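Long-range contacts in transcriptional regulator (Corynebacterium diphtheriae, PDB 3LMM), which is of unknown function but probably regulates transcription, combining Schlafen AlbA_2-like, RecG C-terminal-like and helix-turn-helix-clan regions: residues 229-234 with 263-268; 225-230 with 357-362; 239-244 with 317-322. One frame throughout, in Å; residues are numbered along the deposited sequence.

Overall arrangement
Interaction 1 touches each of the other two contacts, while interactions 2 and 3 do not touch. Helix 226-232 lies between two helices: interaction 2 sets it against helix 357-365, interaction 1 against the start of helix 264-278, and the centres of these two are about 11 Å apart. Leu231 bridges them, touching Leu359 and Leu362 as well as Leu265. Interaction 3, about 15 Å from interaction 1 (centre to centre), joins two parallel strands of a six-stranded mixed sheet; Gln267 OE1 of interaction 1 probably accepts a hydrogen bond from Ala239 N of interaction 3. Along the chain, interaction 3 lies inside the loop closed by interaction 2, and its segments alternate with those of interaction 1. Helix 264-278 thus joins helix 226-232 to the sheet.

Interaction 1: 229-234 with 263-268; sequences KLLFTS and SCLEQL
Leu231 and Leu265 meet where the last turn of helix 226-232 runs up against the first turn of helix 264-278, whose N-terminus is closed by a capping box of Ser263 and Glu266. The dense part is mostly apolar; Leu231, Phe232, Cys264 and Leu265 are buried. The two leucine side chains cross at about a right angle, CG of Leu231 lying 3.8 Å from CG of Leu265. CD1 of Leu265 also sits over one face of the Phe232 ring, displaced toward its rim, in a CH-pi contact 3.7 Å from the centroid; helix 190-199 packs on Phe232 as well. Cys264 lies beside Leu230, its SG 3.4 Å from Leu230 CD2, and its N-H gives a weak hydrogen bond to Leu230 O (3.5 Å).

Toward Thr233 and Ser234 the contact thins out: both are partly exposed and only lightly touched by the facing segment. In the box, Ser263 OG (chi1 57°) receives a weak bond from Glu266 N. Glu266 OE2 is salt-bridged to Arg189, while OE1 takes two donors from Ser263: the backbone N comes from above the carboxylate plane (2.9 Å), and OG donates at 2.7 Å to the anti lone pair of OE1, the one pointing away from OE2.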
ATOM      1  N   LYS A 229      -7.075  -0.527 -22.023  1.00 34.38           N
ATOM      2  CA  LYS A 229      -7.855   0.303 -22.935  1.00 33.39           C
ATOM      3  C   LYS A 229      -8.148   1.646 -22.262  1.00 36.05           C
ATOM      4  O   LYS A 229      -8.023   2.707 -22.876  1.00 35.69           O
ATOM      5  CB  LYS A 229      -9.175  -0.404 -23.289  1.00 32.99           C
ATOM      6  CG  LYS A 229     -10.244   0.467 -23.969  1.00 25.47           C
ATOM      7  CD  LYS A 229     -11.500  -0.355 -24.258  1.00 21.92           C
ATOM      8  CE  LYS A 229     -12.653   0.464 -24.862  1.00 23.38           C
ATOM      9  NZ  LYS A 229     -13.448   1.277 -23.883  1.00 24.75           N
ATOM     10  N   LEU A 230      -8.516   1.585 -20.989  1.00 28.36           N
ATOM     11  CA  LEU A 230      -8.850   2.777 -20.232  1.00 21.76           C
ATOM     12  C   LEU A 230      -7.664   3.722 -20.099  1.00 21.44           C
ATOM     13  O   LEU A 230      -7.829   4.943 -20.081  1.00 24.96           O
ATOM     14  CB  LEU A 230      -9.360   2.353 -18.852  1.00 17.78           C
ATOM     15  CG  LEU A 230     -10.183   3.282 -17.946  1.00 14.26           C
ATOM     16  CD1 LEU A 230      -9.374   3.668 -16.742  1.00 16.27           C
ATOM     17  CD2 LEU A 230     -10.635   4.500 -18.712  1.00 16.05           C
ATOM     18  N   LEU A 231      -6.464   3.160 -20.041  1.00 24.10           N
ATOM     19  CA  LEU A 231      -5.265   3.979 -19.886  1.00 26.64           C
ATOM     20  C   LEU A 231      -4.580   4.521 -21.145  1.00 25.87           C
ATOM     21  O   LEU A 231      -4.117   5.660 -21.143  1.00 25.52           O
ATOM     22  CB  LEU A 231      -4.233   3.235 -19.033  1.00 19.25           C
ATOM     23  CG  LEU A 231      -4.042   3.835 -17.631  1.00 21.93           C
ATOM     24  CD1 LEU A 231      -5.390   4.003 -16.951  1.00 17.10           C
ATOM     25  CD2 LEU A 231      -3.129   2.948 -16.805  1.00 13.96           C
ATOM     26  N   PHE A 232      -4.518   3.732 -22.214  1.00 22.27           N
ATOM     27  CA  PHE A 232      -3.857   4.196 -23.423  1.00 17.02           C
ATOM     28  C   PHE A 232      -4.777   4.530 -24.592  1.00 19.45           C
ATOM     29  O   PHE A 232      -4.312   4.848 -25.689  1.00 18.96           O
ATOM     30  CB  PHE A 232      -2.829   3.173 -23.868  1.00  1.00           C
ATOM     31  CG  PHE A 232      -1.720   2.979 -22.887  1.00 12.17           C
ATOM     32  CD1 PHE A 232      -1.832   2.057 -21.856  1.00 11.73           C
ATOM     33  CD2 PHE A 232      -0.546   3.712 -23.002  1.00 14.55           C
ATOM     34  CE1 PHE A 232      -0.780   1.860 -20.950  1.00 12.46           C
ATOM     35  CE2 PHE A 232       0.511   3.525 -22.101  1.00 11.07           C
ATOM     36  CZ  PHE A 232       0.394   2.595 -21.076  1.00  5.45           C
ATOM     37  N   THR A 233      -6.080   4.475 -24.345  1.00 23.83           N
ATOM     38  CA  THR A 233      -7.094   4.746 -25.358  1.00 25.27           C
ATOM     39  C   THR A 233      -8.038   5.844 -24.901  1.00 31.14           C
ATOM     40  O   THR A 233      -8.430   5.888 -23.731  1.00 40.98           O
ATOM     41  CB  THR A 233      -7.928   3.481 -25.627  1.00 26.16           C
ATOM     42  OG1 THR A 233      -7.192   2.600 -26.487  1.00 14.93           O
ATOM     43  CG2 THR A 233      -9.270   3.832 -26.250  1.00 24.36           C
ATOM     44  N   SER A 234      -8.426   6.722 -25.819  1.00 31.31           N
ATOM     45  CA  SER A 234      -9.345   7.796 -25.457  1.00 34.95           C
ATOM     46  C   SER A 234     -10.671   7.230 -24.975  1.00 32.90           C
ATOM     47  O   SER A 234     -11.256   6.369 -25.634  1.00 34.99           O
ATOM     48  CB  SER A 234      -9.568   8.751 -26.644  1.00 36.23           C
ATOM     49  OG  SER A 234      -9.886   8.098 -27.861  1.00 25.15           O
ATOM     50  N   SER A 263      -6.692   9.831 -23.392  1.00 31.86           N
ATOM     51  CA  SER A 263      -6.706   8.657 -22.539  1.00 25.47           C
ATOM     52  C   SER A 263      -6.578   9.139 -21.093  1.00 27.55           C
ATOM     53  O   SER A 263      -6.294  10.316 -20.854  1.00 22.99           O
ATOM     54  CB  SER A 263      -5.530   7.754 -22.898  1.00 23.85           C
ATOM     55  OG  SER A 263      -4.307   8.453 -22.792  1.00 22.37           O
ATOM     56  N   CYS A 264      -6.784   8.246 -20.129  1.00 21.28           N
ATOM     57  CA  CYS A 264      -6.684   8.635 -18.727  1.00 21.30           C
ATOM     58  C   CYS A 264      -5.297   9.151 -18.395  1.00 22.35           C
ATOM     59  O   CYS A 264      -5.156  10.108 -17.643  1.00 25.68           O
ATOM     60  CB  CYS A 264      -7.010   7.457 -17.813  1.00 28.38           C
ATOM     61  SG  CYS A 264      -8.777   7.145 -17.597  1.00 32.51           S
ATOM     62  N   LEU A 265      -4.273   8.510 -18.948  1.00 16.25           N
ATOM     63  CA  LEU A 265      -2.906   8.935 -18.694  1.00 15.41           C
ATOM     64  C   LEU A 265      -2.723  10.370 -19.180  1.00 24.12           C
ATOM     65  O   LEU A 265      -2.072  11.193 -18.522  1.00 27.19           O
ATOM     66  CB  LEU A 265      -1.917   8.032 -19.421  1.00  7.65           C
ATOM     67  CG  LEU A 265      -1.842   6.593 -18.938  1.00 18.26           C
ATOM     68  CD1 LEU A 265      -0.923   5.808 -19.855  1.00 14.95           C
ATOM     69  CD2 LEU A 265      -1.354   6.540 -17.505  1.00  5.69           C
ATOM     70  N   GLU A 266      -3.293  10.659 -20.346  1.00 23.71           N
ATOM     71  CA  GLU A 266      -3.207  11.987 -20.922  1.00 20.61           C
ATOM     72  C   GLU A 266      -4.010  12.935 -20.051  1.00 23.52           C
ATOM     73  O   GLU A 266      -3.550  14.027 -19.706  1.00 19.73           O
ATOM     74  CB  GLU A 266      -3.755  11.975 -22.342  1.00 16.96           C
ATOM     75  CG  GLU A 266      -2.819  11.307 -23.316  1.00 26.05           C
ATOM     76  CD  GLU A 266      -3.432  11.128 -24.682  1.00 38.89           C
ATOM     77  OE1 GLU A 266      -4.270  10.210 -24.850  1.00 42.92           O
ATOM     78  OE2 GLU A 266      -3.082  11.908 -25.595  1.00 42.55           O
ATOM     79  N   GLN A 267      -5.211  12.510 -19.683  1.00 20.00           N
ATOM     80  CA  GLN A 267      -6.035  13.348 -18.845  1.00 14.08           C
ATOM     81  C   GLN A 267      -5.399  13.541 -17.484  1.00 11.79           C
ATOM     82  O   GLN A 267      -5.426  14.640 -16.941  1.00 13.96           O
ATOM     83  CB  GLN A 267      -7.438  12.760 -18.728  1.00 21.87           C
ATOM     84  CG  GLN A 267      -8.292  13.057 -19.947  1.00 19.38           C
ATOM     85  CD  GLN A 267      -9.710  12.554 -19.794  1.00 27.57           C
ATOM     86  OE1 GLN A 267     -10.395  12.862 -18.812  1.00 26.76           O
ATOM     87  NE2 GLN A 267     -10.169  11.785 -20.775  1.00 18.64           N
ATOM     88  N   LEU A 268      -4.805  12.491 -16.930  1.00 11.94           N
ATOM     89  CA  LEU A 268      -4.162  12.633 -15.622  1.00 15.88           C
ATOM     90  C   LEU A 268      -3.062  13.688 -15.718  1.00 17.00           C
ATOM     91  O   LEU A 268      -3.011  14.627 -14.922  1.00 13.17           O
ATOM     92  CB  LEU A 268      -3.534  11.319 -15.171  1.00 14.04           C
ATOM     93  CG  LEU A 268      -2.662  11.488 -13.929  1.00 19.78           C
ATOM     94  CD1 LEU A 268      -3.490  11.310 -12.655  1.00 16.95           C
ATOM     95  CD2 LEU A 268      -1.543  10.455 -13.980  1.00 26.60           C
TER

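Interaction 2: 225-230 with 357-362; sequences SQAGKL and PALADL
Ala227 and Leu359 mark the place where helices 226-232 and 357-365 come together: their CA atoms are 4.9 Å apart, the axes of the short segments pass at 9.1 Å, and the signed crossing angle is -57°. The Ala227 methyl points toward the other helix, into the angle between Leu359 and Leu362, which are one helical turn apart. CB of Ala227 touches the backbone CA of Leu359 at 3.7 Å and the CD2 methyl of Leu362 at 3.7 Å, with Leu359 CD2 slightly farther off.

Leu362 reaches across with CG anti to its backbone N (chi1 -173°). Its CD2 lies against the carbonyl group of Ala227 and 3.7 Å from the backbone N of Gly228, so this methyl also packs on main-chain atoms. On the flank, Leu230 CD1 makes a looser contact with Leu359 CD2 at 4.4 Å. Leu231, the next residue of the same helix, also packs against both Leu359 and Leu362.

The start of helix 226-232 is capped from within: Ser225 OG accepts from Gly228 N at 3.1 Å. On the other helix, Asp361 stays clear of the crossing; its OD1 forms a salt bridge with Arg161 and its OD2 a hydrogen bond with Trp165. No hydrogen bond joins the two segments. The contact therefore rests on van der Waals packing: the small Ala227 side chain is consistent with the close approach of the backbones, and the CD2 methyls of Leu359 and Leu362 lie against it.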
ATOM      1  N   SER A 225      -6.501  -5.090 -22.372  1.00 17.81           N
ATOM      2  CA  SER A 225      -7.435  -5.418 -21.310  1.00 16.64           C
ATOM      3  C   SER A 225      -8.270  -4.185 -21.089  1.00 13.69           C
ATOM      4  O   SER A 225      -8.066  -3.154 -21.730  1.00  4.65           O
ATOM      5  CB  SER A 225      -6.699  -5.769 -20.018  1.00 24.46           C
ATOM      6  OG  SER A 225      -5.911  -4.686 -19.552  1.00 20.73           O
ATOM      7  N   GLN A 226      -9.201  -4.289 -20.160  1.00 18.84           N
ATOM      8  CA  GLN A 226     -10.067  -3.168 -19.853  1.00 27.33           C
ATOM      9  C   GLN A 226      -9.251  -2.034 -19.203  1.00 24.50           C
ATOM     10  O   GLN A 226      -9.507  -0.856 -19.443  1.00 15.09           O
ATOM     11  CB  GLN A 226     -11.191  -3.639 -18.925  1.00 33.43           C
ATOM     12  CG  GLN A 226     -12.420  -2.740 -18.904  1.00 38.89           C
ATOM     13  CD  GLN A 226     -13.151  -2.713 -20.227  1.00 33.39           C
ATOM     14  OE1 GLN A 226     -13.638  -3.740 -20.700  1.00 29.90           O
ATOM     15  NE2 GLN A 226     -13.244  -1.529 -20.830  1.00 37.08           N
ATOM     16  N   ALA A 227      -8.259  -2.395 -18.393  1.00 17.61           N
ATOM     17  CA  ALA A 227      -7.424  -1.387 -17.752  1.00 26.15           C
ATOM     18  C   ALA A 227      -6.444  -0.793 -18.758  1.00 26.15           C
ATOM     19  O   ALA A 227      -6.037   0.365 -18.646  1.00 28.94           O
ATOM     20  CB  ALA A 227      -6.658  -1.984 -16.577  1.00 13.62           C
ATOM     21  N   GLY A 228      -6.058  -1.603 -19.736  1.00 24.48           N
ATOM     22  CA  GLY A 228      -5.127  -1.142 -20.740  1.00 26.84           C
ATOM     23  C   GLY A 228      -5.826  -0.209 -21.698  1.00 36.11           C
ATOM     24  O   GLY A 228      -5.250   0.779 -22.144  1.00 44.76           O
ATOM     25  N   LYS A 229      -7.075  -0.527 -22.023  1.00 34.38           N
ATOM     26  CA  LYS A 229      -7.855   0.303 -22.935  1.00 33.39           C
ATOM     27  C   LYS A 229      -8.148   1.646 -22.262  1.00 36.05           C
ATOM     28  O   LYS A 229      -8.023   2.707 -22.876  1.00 35.69           O
ATOM     29  CB  LYS A 229      -9.175  -0.404 -23.289  1.00 32.99           C
ATOM     30  CG  LYS A 229     -10.244   0.467 -23.969  1.00 25.47           C
ATOM     31  CD  LYS A 229     -11.500  -0.355 -24.258  1.00 21.92           C
ATOM     32  CE  LYS A 229     -12.653   0.464 -24.862  1.00 23.38           C
ATOM     33  NZ  LYS A 229     -13.448   1.277 -23.883  1.00 24.75           N
ATOM     34  N   LEU A 230      -8.516   1.585 -20.989  1.00 28.36           N
ATOM     35  CA  LEU A 230      -8.850   2.777 -20.232  1.00 21.76           C
ATOM     36  C   LEU A 230      -7.664   3.722 -20.099  1.00 21.44           C
ATOM     37  O   LEU A 230      -7.829   4.943 -20.081  1.00 24.96           O
ATOM     38  CB  LEU A 230      -9.360   2.353 -18.852  1.00 17.78           C
ATOM     39  CG  LEU A 230     -10.183   3.282 -17.946  1.00 14.26           C
ATOM     40  CD1 LEU A 230      -9.374   3.668 -16.742  1.00 16.27           C
ATOM     41  CD2 LEU A 230     -10.635   4.500 -18.712  1.00 16.05           C
ATOM     42  N   PRO A 357      -8.547  -4.167  -8.929  1.00 18.86           N
ATOM     43  CA  PRO A 357      -7.196  -4.708  -8.768  1.00 22.11           C
ATOM     44  C   PRO A 357      -6.421  -4.672 -10.084  1.00 19.55           C
ATOM     45  O   PRO A 357      -5.272  -4.256 -10.112  1.00 23.50           O
ATOM     46  CB  PRO A 357      -7.457  -6.137  -8.291  1.00 23.34           C
ATOM     47  CG  PRO A 357      -8.668  -5.973  -7.450  1.00 22.55           C
ATOM     48  CD  PRO A 357      -9.537  -5.055  -8.296  1.00 21.34           C
ATOM     49  N   ALA A 358      -7.061  -5.094 -11.167  1.00 12.52           N
ATOM     50  CA  ALA A 358      -6.412  -5.072 -12.464  1.00 13.90           C
ATOM     51  C   ALA A 358      -5.879  -3.671 -12.792  1.00 17.56           C
ATOM     52  O   ALA A 358      -4.717  -3.509 -13.173  1.00 14.57           O
ATOM     53  CB  ALA A 358      -7.382  -5.528 -13.539  1.00 11.55           C
ATOM     54  N   LEU A 359      -6.724  -2.657 -12.630  1.00 12.14           N
ATOM     55  CA  LEU A 359      -6.340  -1.273 -12.925  1.00 13.13           C
ATOM     56  C   LEU A 359      -5.195  -0.858 -12.026  1.00 15.03           C
ATOM     57  O   LEU A 359      -4.237  -0.223 -12.470  1.00 14.00           O
ATOM     58  CB  LEU A 359      -7.520  -0.322 -12.683  1.00 16.39           C
ATOM     59  CG  LEU A 359      -7.721   0.976 -13.483  1.00  8.54           C
ATOM     60  CD1 LEU A 359      -7.962   2.108 -12.497  1.00  1.00           C
ATOM     61  CD2 LEU A 359      -6.534   1.275 -14.378  1.00  1.00           C
ATOM     62  N   ALA A 360      -5.313  -1.206 -10.751  1.00 15.64           N
ATOM     63  CA  ALA A 360      -4.278  -0.868  -9.796  1.00 12.31           C
ATOM     64  C   ALA A 360      -2.974  -1.466 -10.282  1.00 15.66           C
ATOM     65  O   ALA A 360      -2.001  -0.747 -10.497  1.00 20.62           O
ATOM     66  CB  ALA A 360      -4.620  -1.410  -8.425  1.00  8.11           C
ATOM     67  N   ASP A 361      -2.950  -2.777 -10.488  1.00 14.47           N
ATOM     68  CA  ASP A 361      -1.712  -3.384 -10.935  1.00 18.30           C
ATOM     69  C   ASP A 361      -1.095  -2.722 -12.166  1.00 20.81           C
ATOM     70  O   ASP A 361       0.124  -2.582 -12.239  1.00 29.16           O
ATOM     71  CB  ASP A 361      -1.877  -4.863 -11.231  1.00 15.33           C
ATOM     72  CG  ASP A 361      -0.589  -5.470 -11.723  1.00 28.06           C
ATOM     73  OD1 ASP A 361       0.371  -5.508 -10.922  1.00 21.72           O
ATOM     74  OD2 ASP A 361      -0.520  -5.880 -12.908  1.00 31.19           O
ATOM     75  N   LEU A 362      -1.921  -2.329 -13.132  1.00 17.44           N
ATOM     76  CA  LEU A 362      -1.404  -1.698 -14.334  1.00 12.51           C
ATOM     77  C   LEU A 362      -0.655  -0.421 -13.993  1.00 16.75           C
ATOM     78  O   LEU A 362       0.375  -0.123 -14.603  1.00 19.49           O
ATOM     79  CB  LEU A 362      -2.536  -1.386 -15.308  1.00  5.21           C
ATOM     80  CG  LEU A 362      -2.107  -0.868 -16.684  1.00  3.10           C
ATOM     81  CD1 LEU A 362      -1.225  -1.884 -17.395  1.00  1.00           C
ATOM     82  CD2 LEU A 362      -3.351  -0.564 -17.501  1.00  1.46           C
TER

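Interaction 3: 239-244 with 317-322; sequences AIELSI and SEPIDV
Ile320 is held at both its N-H and its carbonyl by the facing segment 239-244: Ile320 N donates to Ala239 O at 2.8 Å, and Glu241 N donates to Ile320 O at 3.1 Å, nearly in line with that carbonyl. This is the parallel ladder of strands 240-245 and 320-325, neighbours inside a six-stranded mixed sheet. Val322 repeats the pattern two residues on. Ser243 N bonds to Val322 O at 3.0 Å, and Val322 N is placed to donate to Glu241 O, although the position of that oxygen is less sure.

Glu241 and Asp321 share one face of the sheet. Their carboxylates do not touch, OE2 of Glu241 being 5.6 Å from OD2 of Asp321, and Asp321 is salt-bridged to Arg323, which would probably ease the repulsion. Beside them, the Pro319 ring lies obliquely to the Glu241 side chain.

The face bearing Ile240, Leu242, Ile320 and Val322 is buried, with helices 264-278 and 298-311 packing against it. Ile240 has CG1 anti to its backbone N (chi1 -173°); CG1 rests 3.5 Å from Ile320 CB, and CD1 reaches Ile320 CG2. Farther along, Leu242 CD1 meets Val322 CG2 at 3.8 Å.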
ATOM      1  N   ALA A 239     -12.561  12.363 -17.641  1.00 16.96           N
ATOM      2  CA  ALA A 239     -12.356  11.464 -16.516  1.00 19.91           C
ATOM      3  C   ALA A 239     -12.197  12.254 -15.238  1.00 18.94           C
ATOM      4  O   ALA A 239     -12.690  11.858 -14.183  1.00 15.42           O
ATOM      5  CB  ALA A 239     -11.127  10.602 -16.759  1.00  5.01           C
ATOM      6  N   ILE A 240     -11.521  13.390 -15.353  1.00 15.89           N
ATOM      7  CA  ILE A 240     -11.264  14.239 -14.200  1.00 14.20           C
ATOM      8  C   ILE A 240     -11.120  15.677 -14.678  1.00 19.98           C
ATOM      9  O   ILE A 240     -10.637  15.924 -15.781  1.00 18.96           O
ATOM     10  CB  ILE A 240      -9.955  13.780 -13.507  1.00 14.11           C
ATOM     11  CG1 ILE A 240      -9.743  14.517 -12.208  1.00 12.75           C
ATOM     12  CG2 ILE A 240      -8.763  13.999 -14.426  1.00  1.00           C
ATOM     13  CD1 ILE A 240      -8.785  13.818 -11.312  1.00  4.42           C
ATOM     14  N   GLU A 241     -11.561  16.631 -13.869  1.00 18.68           N
ATOM     15  CA  GLU A 241     -11.444  18.033 -14.265  1.00 23.41           C
ATOM     16  C   GLU A 241     -11.246  18.934 -13.054  1.00 19.97           C
ATOM     17  O   GLU A 241     -11.595  18.565 -11.939  1.00 22.30           O
ATOM     18  CB  GLU A 241     -12.687  18.458 -15.048  1.00 23.00           C
ATOM     19  CG  GLU A 241     -13.990  18.160 -14.332  1.00 36.07           C
ATOM     20  CD  GLU A 241     -15.208  18.620 -15.109  1.00 44.07           C
ATOM     21  OE1 GLU A 241     -15.391  18.180 -16.270  1.00 52.20           O
ATOM     22  OE2 GLU A 241     -15.996  19.416 -14.551  1.00 54.97           O
ATOM     23  N   LEU A 242     -10.690  20.117 -13.283  1.00 14.69           N
ATOM     24  CA  LEU A 242     -10.420  21.051 -12.201  1.00 18.29           C
ATOM     25  C   LEU A 242     -11.234  22.339 -12.257  1.00 18.88           C
ATOM     26  O   LEU A 242     -11.496  22.877 -13.336  1.00 14.05           O
ATOM     27  CB  LEU A 242      -8.929  21.400 -12.187  1.00 26.65           C
ATOM     28  CG  LEU A 242      -8.415  22.456 -11.195  1.00 25.49           C
ATOM     29  CD1 LEU A 242      -8.464  21.909  -9.761  1.00 22.40           C
ATOM     30  CD2 LEU A 242      -6.997  22.836 -11.572  1.00  7.22           C
ATOM     31  N   SER A 243     -11.621  22.823 -11.078  1.00 18.85           N
ATOM     32  CA  SER A 243     -12.388  24.059 -10.928  1.00 25.17           C
ATOM     33  C   SER A 243     -11.785  24.894  -9.805  1.00 26.59           C
ATOM     34  O   SER A 243     -11.955  24.583  -8.630  1.00 32.99           O
ATOM     35  CB  SER A 243     -13.846  23.764 -10.579  1.00 19.70           C
ATOM     36  OG  SER A 243     -14.502  23.078 -11.627  1.00 30.59           O
ATOM     37  N   ILE A 244     -11.093  25.963 -10.180  1.00 28.64           N
ATOM     38  CA  ILE A 244     -10.440  26.873  -9.240  1.00 16.98           C
ATOM     39  C   ILE A 244     -11.404  27.877  -8.630  1.00 16.95           C
ATOM     40  O   ILE A 244     -12.000  28.679  -9.338  1.00 17.56           O
ATOM     41  CB  ILE A 244      -9.371  27.671  -9.953  1.00 21.88           C
ATOM     42  CG1 ILE A 244      -8.320  26.715 -10.519  1.00 14.44           C
ATOM     43  CG2 ILE A 244      -8.799  28.724  -9.014  1.00 21.33           C
ATOM     44  CD1 ILE A 244      -7.470  27.348 -11.588  1.00 28.01           C
ATOM     45  N   SER A 317     -20.647   8.084 -14.915  1.00 25.30           N
ATOM     46  CA  SER A 317     -20.355   9.086 -15.932  1.00 21.79           C
ATOM     47  C   SER A 317     -19.567  10.249 -15.376  1.00 26.19           C
ATOM     48  O   SER A 317     -18.430  10.506 -15.782  1.00 24.45           O
ATOM     49  CB  SER A 317     -21.659   9.603 -16.533  1.00 24.98           C
ATOM     50  OG  SER A 317     -22.390   8.549 -17.142  1.00 30.42           O
ATOM     51  N   GLU A 318     -20.193  10.943 -14.433  1.00 30.64           N
ATOM     52  CA  GLU A 318     -19.603  12.107 -13.792  1.00 32.77           C
ATOM     53  C   GLU A 318     -18.094  11.968 -13.517  1.00 31.61           C
ATOM     54  O   GLU A 318     -17.633  10.972 -12.970  1.00 36.51           O
ATOM     55  CB  GLU A 318     -20.402  12.451 -12.513  1.00 34.41           C
ATOM     56  CG  GLU A 318     -20.768  11.289 -11.548  1.00 46.84           C
ATOM     57  CD  GLU A 318     -22.076  10.548 -11.873  1.00 44.83           C
ATOM     58  OE1 GLU A 318     -22.046   9.593 -12.684  1.00 40.64           O
ATOM     59  OE2 GLU A 318     -23.129  10.927 -11.305  1.00 39.50           O
ATOM     60  N   PRO A 319     -17.304  12.976 -13.919  1.00 30.59           N
ATOM     61  CA  PRO A 319     -15.851  12.973 -13.731  1.00 29.24           C
ATOM     62  C   PRO A 319     -15.431  13.215 -12.295  1.00 25.77           C
ATOM     63  O   PRO A 319     -16.219  13.671 -11.469  1.00 30.46           O
ATOM     64  CB  PRO A 319     -15.375  14.111 -14.632  1.00 24.29           C
ATOM     65  CG  PRO A 319     -16.523  14.328 -15.587  1.00 37.04           C
ATOM     66  CD  PRO A 319     -17.714  14.147 -14.704  1.00 22.66           C
ATOM     67  N   ILE A 320     -14.179  12.892 -12.005  1.00 26.59           N
ATOM     68  CA  ILE A 320     -13.635  13.128 -10.686  1.00 15.65           C
ATOM     69  C   ILE A 320     -13.672  14.645 -10.622  1.00 23.69           C
ATOM     70  O   ILE A 320     -13.103  15.323 -11.486  1.00 23.62           O
ATOM     71  CB  ILE A 320     -12.164  12.659 -10.586  1.00 15.33           C
ATOM     72  CG1 ILE A 320     -12.078  11.144 -10.821  1.00 17.64           C
ATOM     73  CG2 ILE A 320     -11.590  13.034  -9.235  1.00  6.96           C
ATOM     74  CD1 ILE A 320     -10.655  10.603 -10.959  1.00  1.78           C
ATOM     75  N   ASP A 321     -14.366  15.173  -9.624  1.00 23.90           N
ATOM     76  CA  ASP A 321     -14.481  16.613  -9.448  1.00 23.36           C
ATOM     77  C   ASP A 321     -13.387  17.047  -8.496  1.00 24.15           C
ATOM     78  O   ASP A 321     -13.411  16.684  -7.319  1.00 24.55           O
ATOM     79  CB  ASP A 321     -15.855  16.961  -8.847  1.00 36.49           C
ATOM     80  CG  ASP A 321     -16.045  18.453  -8.616  1.00 40.92           C
ATOM     81  OD1 ASP A 321     -17.091  18.851  -8.043  1.00 47.94           O
ATOM     82  OD2 ASP A 321     -15.150  19.232  -9.012  1.00 53.52           O
ATOM     83  N   VAL A 322     -12.410  17.788  -9.009  1.00 16.83           N
ATOM     84  CA  VAL A 322     -11.341  18.298  -8.159  1.00 20.36           C
ATOM     85  C   VAL A 322     -11.403  19.811  -8.193  1.00 18.91           C
ATOM     86  O   VAL A 322     -11.367  20.410  -9.265  1.00 20.10           O
ATOM     87  CB  VAL A 322      -9.900  17.795  -8.589  1.00 19.89           C
ATOM     88  CG1 VAL A 322      -9.736  17.831 -10.086  1.00 12.77           C
ATOM     89  CG2 VAL A 322      -8.829  18.654  -7.924  1.00  1.16           C
TER